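Local coordinates for protein Esterase/lipase (Lactobacillus rhamnosus, PDB 4N5H) that probably hydrolyses carboxylic esters, and may also transfer acyl groups, as a serine esterase of the alpha/beta-hydrolase fold, at residues A59-N63 with A64-T68; S127-G130 with P131-G134; L298-F301 with D302-K306. The protein carries 1 engineered substitution. All blocks are in the same frame, centred on the assembly; numbering follows the deposited sequence.

Contact 1. Residues A59-N63 with A64-T68; sequences AKRRN and ATMPT. With CA (calcium ion), chain F.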
ATOM      1  N   ALA A  59      10.325   0.288  19.519  1.00 17.03           N
ATOM      2  CA  ALA A  59       8.990   0.021  20.018  1.00 18.58           C
ATOM      3  C   ALA A  59       8.927  -0.353  21.483  1.00 21.92           C
ATOM      4  O   ALA A  59       7.967   0.042  22.108  1.00 26.10           O
ATOM      5  CB  ALA A  59       8.287  -1.001  19.156  1.00 21.86           C
ATOM      6  N   LYS A  60       9.877  -1.059  22.015  1.00 26.33           N
ATOM      7  CA  LYS A  60       9.887  -1.341  23.456  1.00 31.33           C
ATOM      8  C   LYS A  60      11.100  -0.683  24.023  1.00 31.61           C
ATOM      9  O   LYS A  60      12.211  -1.046  23.651  1.00 39.53           O
ATOM     10  CB  LYS A  60       9.974  -2.890  23.624  1.00 38.10           C
ATOM     11  N   ARG A  61      10.941   0.324  24.867  1.00 31.79           N
ATOM     12  CA  ARG A  61      12.110   1.044  25.423  1.00 33.77           C
ATOM     13  C   ARG A  61      12.676   0.338  26.681  1.00 38.80           C
ATOM     14  O   ARG A  61      11.926   0.129  27.606  1.00 39.08           O
ATOM     15  CB  ARG A  61      11.704   2.447  25.877  1.00 35.41           C
ATOM     16  CG  ARG A  61      10.841   3.148  24.881  1.00 40.17           C
ATOM     17  CD  ARG A  61      10.633   4.636  25.211  1.00 33.93           C
ATOM     18  NE  ARG A  61       9.851   5.141  24.122  1.00 26.18           N
ATOM     19  CZ  ARG A  61       9.542   6.412  23.915  1.00 25.96           C
ATOM     20  NH1 ARG A  61      10.008   7.349  24.749  1.00 24.90           N
ATOM     21  NH2 ARG A  61       8.783   6.712  22.854  1.00 24.92           N
ATOM     22  N   ARG A  62      13.961   0.033  26.721  0.50 39.13           N
ATOM     23  CA  ARG A  62      14.586  -0.505  27.932  0.50 42.86           C
ATOM     24  C   ARG A  62      14.455   0.482  29.080  0.50 38.81           C
ATOM     25  O   ARG A  62      14.193   0.123  30.211  0.50 34.29           O
ATOM     26  CB  ARG A  62      16.081  -0.766  27.678  1.00 54.12           C
ATOM     27  CG  ARG A  62      16.489  -2.229  27.597  1.00 63.75           C
ATOM     28  CD  ARG A  62      15.637  -3.062  26.627  1.00 71.43           C
ATOM     29  NE  ARG A  62      15.733  -4.503  26.930  1.00 79.25           N
ATOM     30  CZ  ARG A  62      16.247  -5.456  26.139  1.00 81.70           C
ATOM     31  NH1 ARG A  62      16.729  -5.176  24.929  1.00 79.82           N
ATOM     32  NH2 ARG A  62      16.274  -6.720  26.565  1.00 78.51           N
ATOM     33  N   ASN A  63      14.647   1.742  28.736  1.00 39.53           N
ATOM     34  CA  ASN A  63      14.734   2.871  29.670  1.00 37.05           C
ATOM     35  C   ASN A  63      13.809   4.021  29.269  1.00 34.39           C
ATOM     36  O   ASN A  63      13.451   4.114  28.117  1.00 35.68           O
ATOM     37  CB  ASN A  63      16.141   3.422  29.578  1.00 40.34           C
ATOM     38  CG  ASN A  63      17.172   2.429  30.053  1.00 46.22           C
ATOM     39  OD1 ASN A  63      17.788   1.718  29.252  1.00 53.29           O
ATOM     40  ND2 ASN A  63      17.330   2.343  31.347  1.00 42.99           N
ATOM     41  N   ALA A  64      13.530   4.923  30.219  1.00 26.13           N
ATOM     42  CA  ALA A  64      12.675   6.100  30.027  1.00 28.10           C
ATOM     43  C   ALA A  64      13.364   7.071  29.042  1.00 26.77           C
ATOM     44  O   ALA A  64      12.687   7.863  28.384  1.00 28.93           O
ATOM     45  CB  ALA A  64      12.416   6.844  31.351  1.00 31.97           C
ATOM     46  N   THR A  65      14.673   7.172  29.093  1.00 22.20           N
ATOM     47  CA  THR A  65      15.425   8.013  28.167  1.00 21.52           C
ATOM     48  C   THR A  65      16.460   7.148  27.507  1.00 21.40           C
ATOM     49  O   THR A  65      16.934   6.219  28.122  1.00 23.91           O
ATOM     50  CB  THR A  65      16.038   9.320  28.782  1.00 23.13           C
ATOM     51  OG1 THR A  65      17.114   9.025  29.668  1.00 24.56           O
ATOM     52  CG2 THR A  65      14.898  10.062  29.541  1.00 27.23           C
ATOM     53  N   MET A  66      16.779   7.450  26.251  1.00 15.03           N
ATOM     54  CA  MET A  66      17.748   6.751  25.467  1.00 14.42           C
ATOM     55  C   MET A  66      18.741   7.746  24.858  1.00 14.61           C
ATOM     56  O   MET A  66      18.388   8.887  24.640  1.00 15.10           O
ATOM     57  CB  MET A  66      17.012   6.041  24.334  1.00 15.76           C
ATOM     58  CG  MET A  66      16.112   4.955  24.942  1.00 21.55           C
ATOM     59  SD  MET A  66      15.009   4.435  23.669  1.00 27.72           S
ATOM     60  CE  MET A  66      13.874   5.668  23.763  1.00 21.08           C
ATOM     61  N   PRO A  67      20.007   7.347  24.622  1.00 14.37           N
ATOM     62  CA  PRO A  67      20.927   8.213  23.971  1.00 13.72           C
ATOM     63  C   PRO A  67      20.354   8.728  22.624  1.00 12.13           C
ATOM     64  O   PRO A  67      19.610   7.972  21.954  1.00 13.45           O
ATOM     65  CB  PRO A  67      22.200   7.387  23.815  1.00 15.86           C
ATOM     66  CG  PRO A  67      22.042   6.290  24.844  1.00 20.47           C
ATOM     67  CD  PRO A  67      20.575   6.011  24.880  1.00 18.54           C
ATOM     68  N   THR A  68      20.762   9.922  22.275  1.00 11.94           N
ATOM     69  CA  THR A  68      20.200  10.643  21.149  1.00 11.91           C
ATOM     70  C   THR A  68      21.015  10.534  19.882  1.00 11.71           C
ATOM     71  O   THR A  68      22.257  10.710  19.906  1.00 12.13           O
ATOM     72  CB  THR A  68      20.039  12.093  21.548  1.00 12.74           C
ATOM     73  OG1 THR A  68      19.045  12.226  22.600  1.00 13.75           O
ATOM     74  CG2 THR A  68      19.559  12.979  20.371  1.00 13.77           C
TER
HETATM   75 CA    CA F 405      18.537   7.111  30.211  1.00 41.15          CA
HETATM   76  O   HOH W   1      10.342   7.237  27.299  1.00 29.82           O
HETATM   77  O   HOH W   2      18.982   3.556  27.179  1.00 44.28           O
HETATM   78  O   HOH W   3      19.261   9.307  31.441  1.00 34.23           O
HETATM   79  O   HOH W   4      20.364   7.245  28.458  1.00 25.74           O
HETATM   80  O   HOH W   5      19.569   5.003  29.527  1.00 42.77           O
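Arg61 and Met66 meet where the loop after strand 52-58 runs into strand 66-72. The two side chains cross at about a right angle: Met66 bends at its thioether (chi3 -81°), which brings its methyl CE to 3.7 Å from Arg61 CD. The methylene part of Arg61 takes the methyl while NH1 goes on to a hydrogen bond with the carbonyl O of Arg133, and also donates one to a water 2.6 Å from Arg61 NH1, which in turn donates one to Ala64 O. Asn63 turns its end away from 64-68, yet its CB rests 3.3 Å from Thr65 O, and a second water bonds to its OD1 and, weakly, to Thr65 O. Thr65 grips the calcium ion twice, through OG1 at 2.5 Å and through its carbonyl O at 2.8 Å, with three waters as further ligands. Placing OG1 between backbone N and carbonyl carbon (chi1 70°) turns it to the metal. At the surface end of the central sheet, Met66, the first residue of strand 66-72, hydrogen-bonds through its backbone to Gly134 and to Asp136 of strand 135-136, and Arg61 makes a cation-pi contact with Tyr57 of strand 52-58.

Contact 2. Residues S127-G130 with P131-G134; sequences SHFG and PQRG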
ATOM      1  N   SER A 127      15.978  20.522  22.457  1.00 12.59           N
ATOM      2  CA  SER A 127      16.462  20.829  23.804  1.00 13.35           C
ATOM      3  C   SER A 127      15.309  21.169  24.731  1.00 14.06           C
ATOM      4  O   SER A 127      15.407  20.913  25.898  1.00 14.88           O
ATOM      5  CB  SER A 127      17.484  22.004  23.762  1.00 14.38           C
ATOM      6  OG  SER A 127      16.850  23.237  23.568  1.00 15.71           O
ATOM      7  N   HIS A 128      14.201  21.730  24.248  1.00 13.24           N
ATOM      8  CA  HIS A 128      13.033  22.085  25.047  1.00 13.53           C
ATOM      9  C   HIS A 128      12.108  20.867  25.286  1.00 14.03           C
ATOM     10  O   HIS A 128      11.539  20.714  26.388  1.00 14.01           O
ATOM     11  CB  HIS A 128      12.200  23.172  24.348  1.00 15.78           C
ATOM     12  CG  HIS A 128      12.927  24.461  24.195  1.00 19.51           C
ATOM     13  ND1 HIS A 128      12.617  25.410  23.215  1.00 26.45           N
ATOM     14  CD2 HIS A 128      14.026  24.903  24.798  1.00 21.68           C
ATOM     15  CE1 HIS A 128      13.396  26.456  23.382  1.00 24.83           C
ATOM     16  NE2 HIS A 128      14.272  26.169  24.323  1.00 27.65           N
ATOM     17  N   PHE A 129      11.891  20.051  24.249  1.00 13.68           N
ATOM     18  CA  PHE A 129      10.841  19.052  24.230  1.00 12.81           C
ATOM     19  C   PHE A 129      11.300  17.617  24.212  1.00 13.58           C
ATOM     20  O   PHE A 129      10.522  16.677  24.398  1.00 14.05           O
ATOM     21  CB  PHE A 129       9.848  19.401  23.066  1.00 14.89           C
ATOM     22  CG  PHE A 129       9.313  20.774  23.172  1.00 14.72           C
ATOM     23  CD1 PHE A 129       9.671  21.707  22.254  1.00 14.25           C
ATOM     24  CD2 PHE A 129       8.563  21.175  24.261  1.00 16.30           C
ATOM     25  CE1 PHE A 129       9.303  23.037  22.343  1.00 15.71           C
ATOM     26  CE2 PHE A 129       8.163  22.492  24.358  1.00 17.11           C
ATOM     27  CZ  PHE A 129       8.524  23.435  23.390  1.00 17.33           C
ATOM     28  N   GLY A 130      12.587  17.355  23.901  1.00 12.69           N
ATOM     29  CA  GLY A 130      13.078  16.027  23.741  1.00 12.57           C
ATOM     30  C   GLY A 130      13.087  15.234  25.035  1.00 11.74           C
ATOM     31  O   GLY A 130      12.570  14.058  25.057  1.00 12.09           O
ATOM     32  N   PRO A 131      13.696  15.799  26.057  1.00 11.49           N
ATOM     33  CA  PRO A 131      13.779  14.947  27.290  1.00 12.61           C
ATOM     34  C   PRO A 131      12.487  14.431  27.843  1.00 14.37           C
ATOM     35  O   PRO A 131      12.437  13.297  28.329  1.00 17.09           O
ATOM     36  CB  PRO A 131      14.502  15.861  28.275  1.00 15.48           C
ATOM     37  CG  PRO A 131      15.384  16.677  27.419  1.00 13.66           C
ATOM     38  CD  PRO A 131      14.516  16.993  26.173  1.00 13.52           C
ATOM     39  N   GLN A 132      11.436  15.226  27.783  1.00 15.23           N
ATOM     40  CA  GLN A 132      10.129  14.786  28.283  1.00 14.78           C
ATOM     41  C   GLN A 132       9.574  13.594  27.536  1.00 17.06           C
ATOM     42  O   GLN A 132       8.672  12.954  28.050  1.00 16.24           O
ATOM     43  CB  GLN A 132       9.184  15.924  28.310  1.00 20.33           C
ATOM     44  CG  GLN A 132       8.627  16.287  27.084  1.00 21.37           C
ATOM     45  CD  GLN A 132       7.903  17.700  27.128  1.00 24.54           C
ATOM     46  OE1 GLN A 132       7.940  18.358  26.152  1.00 22.37           O
ATOM     47  NE2 GLN A 132       7.253  18.104  28.245  1.00 29.21           N
ATOM     48  N   ARG A 133      10.082  13.323  26.299  1.00 15.07           N
ATOM     49  CA  ARG A 133       9.576  12.209  25.508  1.00 14.77           C
ATOM     50  C   ARG A 133      10.613  11.166  25.177  1.00 15.26           C
ATOM     51  O   ARG A 133      10.416  10.295  24.311  1.00 16.64           O
ATOM     52  CB  ARG A 133       8.866  12.764  24.252  1.00 13.16           C
ATOM     53  CG  ARG A 133       9.762  13.330  23.223  1.00 13.90           C
ATOM     54  CD  ARG A 133       8.986  14.276  22.225  1.00 14.17           C
ATOM     55  NE  ARG A 133       8.524  15.472  22.921  1.00 14.40           N
ATOM     56  CZ  ARG A 133       7.334  16.002  22.881  1.00 12.81           C
ATOM     57  NH1 ARG A 133       6.394  15.564  22.009  1.00 12.28           N
ATOM     58  NH2 ARG A 133       7.094  16.993  23.677  1.00 14.72           N
ATOM     59  N   GLY A 134      11.726  11.133  25.934  1.00 13.73           N
ATOM     60  CA  GLY A 134      12.687  10.068  25.771  1.00 16.36           C
ATOM     61  C   GLY A 134      14.065  10.339  25.330  1.00 14.86           C
ATOM     62  O   GLY A 134      14.911   9.412  25.288  1.00 15.61           O
TER
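Arg133 folds back toward the last turn of helix 112-129 and gives NE to the carbonyl O of Phe129. This hydrogen bond is short and nearly straight, 2.8 Å from Arg133 NE to Phe129 O with 174° at the hydrogen; the oxygen lies close to the guanidinium plane, although NE itself stands above the plane of the carbonyl. A bend in the arginine chain at chi3 (67°) turns the group back. Two further bonds belong to the same turn. The backbone N of Arg133 bonds to Gly130 O at 2.9 Å, and Arg133 NH2 donates to Gln132 OE1 at 3.0 Å, a more bent bond. Thus the guanidinium is held along its edge by both Phe129 O and Gln132 OE1.

Van der Waals contacts with the Phe129 ring and carbonyl lie alongside these bonds. Gln132 lies alongside Phe129, its amide only 17° from the ring plane, and its OE1 meets the ring edge 3.4 Å from Phe129 CD2. Its CG sits 3.3 Å from Phe129 O, beside the same carbonyl that Arg133 uses.

Charge continues outward: Arg133 NH2 makes a salt bridge to Glu289 of the second subunit, and NH1 bonds to Tyr41 OH. Phe129 meets His275 of that subunit edge-to-face. The turn leads from helix 112-129 into strand 135-136, a helix-to-strand connection of the alpha/beta-hydrolase fold, and here it also forms part of a subunit interface.

Contact 3. Residues L298-F301 with D302-K306; sequences LRTF and DALSK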
ATOM      1  N   LEU A 298      27.562   3.427  16.093  1.00 13.30           N
ATOM      2  CA  LEU A 298      26.813   3.468  17.365  1.00 12.80           C
ATOM      3  C   LEU A 298      27.744   2.989  18.494  1.00 14.20           C
ATOM      4  O   LEU A 298      27.696   3.566  19.621  1.00 13.45           O
ATOM      5  CB  LEU A 298      25.542   2.641  17.325  1.00 13.37           C
ATOM      6  CG  LEU A 298      24.508   3.266  16.358  1.00 13.21           C
ATOM      7  CD1 LEU A 298      23.380   2.232  16.229  1.00 15.90           C
ATOM      8  CD2 LEU A 298      23.970   4.616  16.825  1.00 13.10           C
ATOM      9  N   ARG A 299      28.594   2.021  18.177  1.00 14.51           N
ATOM     10  CA  ARG A 299      29.552   1.565  19.229  1.00 15.41           C
ATOM     11  C   ARG A 299      30.624   2.610  19.555  1.00 14.44           C
ATOM     12  O   ARG A 299      31.031   2.705  20.741  1.00 15.73           O
ATOM     13  CB  ARG A 299      30.197   0.248  18.884  1.00 16.26           C
ATOM     14  CG  ARG A 299      29.257  -0.942  18.862  1.00 17.38           C
ATOM     15  CD  ARG A 299      28.401  -1.138  20.111  1.00 21.73           C
ATOM     16  NE  ARG A 299      27.097  -0.393  20.243  1.00 21.66           N
ATOM     17  CZ  ARG A 299      25.957  -0.778  19.698  1.00 25.32           C
ATOM     18  NH1 ARG A 299      25.964  -1.892  18.912  1.00 25.69           N
ATOM     19  NH2 ARG A 299      24.812  -0.119  19.885  1.00 24.31           N
ATOM     20  N   THR A 300      31.081   3.393  18.580  1.00 12.87           N
ATOM     21  CA  THR A 300      32.008   4.454  18.820  1.00 13.15           C
ATOM     22  C   THR A 300      31.329   5.469  19.730  1.00 14.55           C
ATOM     23  O   THR A 300      31.945   5.984  20.725  1.00 14.80           O
ATOM     24  CB  THR A 300      32.430   5.069  17.499  1.00 13.02           C
ATOM     25  OG1 THR A 300      33.038   4.053  16.710  1.00 14.21           O
ATOM     26  CG2 THR A 300      33.405   6.261  17.668  1.00 15.34           C
ATOM     27  N   PHE A 301      30.084   5.802  19.383  1.00 14.27           N
ATOM     28  CA  PHE A 301      29.272   6.748  20.178  1.00 13.47           C
ATOM     29  C   PHE A 301      29.152   6.261  21.615  1.00 14.27           C
ATOM     30  O   PHE A 301      29.329   7.012  22.555  1.00 14.22           O
ATOM     31  CB  PHE A 301      27.883   6.883  19.493  1.00 13.51           C
ATOM     32  CG  PHE A 301      26.842   7.649  20.244  1.00 14.01           C
ATOM     33  CD1 PHE A 301      27.148   8.787  20.954  1.00 13.50           C
ATOM     34  CD2 PHE A 301      25.495   7.303  20.104  1.00 13.10           C
ATOM     35  CE1 PHE A 301      26.142   9.513  21.548  1.00 13.38           C
ATOM     36  CE2 PHE A 301      24.462   8.050  20.708  1.00 13.50           C
ATOM     37  CZ  PHE A 301      24.809   9.137  21.471  1.00 13.26           C
ATOM     38  N   ASP A 302      28.810   5.023  21.759  1.00 13.47           N
ATOM     39  CA  ASP A 302      28.607   4.420  23.096  1.00 14.94           C
ATOM     40  C   ASP A 302      29.931   4.460  23.869  1.00 16.02           C
ATOM     41  O   ASP A 302      29.897   4.733  25.082  1.00 17.43           O
ATOM     42  CB  ASP A 302      28.222   2.955  22.995  1.00 17.13           C
ATOM     43  CG  ASP A 302      26.801   2.718  22.466  1.00 20.38           C
ATOM     44  OD1 ASP A 302      25.989   3.669  22.384  1.00 17.15           O
ATOM     45  OD2 ASP A 302      26.484   1.535  22.310  1.00 19.21           O
ATOM     46  N   ALA A 303      31.034   4.189  23.219  1.00 17.21           N
ATOM     47  CA  ALA A 303      32.322   4.202  23.934  1.00 17.42           C
ATOM     48  C   ALA A 303      32.676   5.613  24.451  1.00 16.39           C
ATOM     49  O   ALA A 303      33.096   5.779  25.586  1.00 16.84           O
ATOM     50  CB  ALA A 303      33.403   3.651  23.080  1.00 17.31           C
ATOM     51  N   LEU A 304      32.431   6.647  23.622  1.00 15.39           N
ATOM     52  CA  LEU A 304      32.662   8.019  23.946  1.00 16.36           C
ATOM     53  C   LEU A 304      31.707   8.419  25.055  1.00 15.65           C
ATOM     54  O   LEU A 304      32.127   9.199  25.939  1.00 18.62           O
ATOM     55  CB  LEU A 304      32.588   8.917  22.792  1.00 15.31           C
ATOM     56  CG  LEU A 304      33.676   8.774  21.785  1.00 16.10           C
ATOM     57  CD1 LEU A 304      33.365   9.381  20.414  1.00 18.28           C
ATOM     58  CD2 LEU A 304      34.970   9.404  22.331  1.00 18.69           C
ATOM     59  N   SER A 305      30.448   7.910  25.036  1.00 15.40           N
ATOM     60  CA  SER A 305      29.448   8.244  26.041  1.00 15.47           C
ATOM     61  C   SER A 305      29.881   7.678  27.416  1.00 19.43           C
ATOM     62  O   SER A 305      29.672   8.335  28.425  1.00 20.78           O
ATOM     63  CB  SER A 305      28.095   7.694  25.681  1.00 17.25           C
ATOM     64  OG  SER A 305      27.615   8.410  24.525  1.00 17.85           O
ATOM     65  N   LYS A 306      30.362   6.441  27.399  1.00 23.23           N
ATOM     66  CA  LYS A 306      30.784   5.737  28.625  1.00 25.07           C
ATOM     67  C   LYS A 306      31.969   6.459  29.220  1.00 25.25           C
ATOM     68  O   LYS A 306      32.105   6.612  30.442  1.00 29.28           O
ATOM     69  CB  LYS A 306      31.199   4.287  28.311  1.00 27.07           C
ATOM     70  CG  LYS A 306      30.004   3.323  28.196  1.00 36.57           C
TER
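Arg299 lays its guanidinium beside the carboxylate of Asp302, three residues on in helix 288-311, the long helix near the C-terminus of this alpha/beta-hydrolase fold. The two side chains point the same way, with their planar groups 29° apart. The salt bridge runs from Arg299 NE to Asp302 OD2 at 2.9 Å; OD2 lies near the guanidinium plane, while NE comes to it from above the plane of the carboxylate. Arg299 NH2 adds a weak bond to the same oxygen. Bends at chi2 and chi3 (-52° and 85°) curl the arginine back toward the next turn. Tyr97 OH ties the pair together from outside, bonded to both Arg299 NH2 and Asp302 OD1, so both oxygens of the carboxylate have partners, which would be expected to favour its ionised form.

Thr300 and Leu304 run side by side one turn apart, Thr300 CG2 being 4.2 Å from Leu304 CD1. CG2 stands anti to the backbone N, which turns this methyl toward the leucine, while OG1 bonds to Glu296 O in the preceding turn. Both residues press on Leu179 of strand 179-183, and Phe301 joins them there while also reaching Leu141 of strand 140-145. This face of the helix therefore covers the central sheet.

Regular i to i+4 backbone bonds carry the helix through the segment, among them Asp302 N to Leu298 O at 2.8 Å. One carbonyl takes two donors: Phe301 O accepts from Ser305 N at 2.9 Å and from Ser305 OG at 3.0 Å. The hydroxyl comes in above the carbonyl plane, and the same OG lies 3.5 Å from Phe301 CE1.

In the fold
Contacts 1 and 2 adjoin through hydrogen bonds of the backbone and of an arginine, which tie the loop entering strand 66-72 to the turn leaving helix 112-129. Contact 3 touches contact 1 through the Phe301 ring, packed against Pro67 and Thr68, but stays about 11 Å from contact 2 at the nearest atoms. Contact 1 lies at the surface, where waters and a calcium ion take up much of its polar chemistry; contacts 2 and 3 are partly buried. Contact 2 spends its polar groups on a turn that meets another subunit, whereas contact 3 pairs charges along a helix whose nonpolar side covers the sheet.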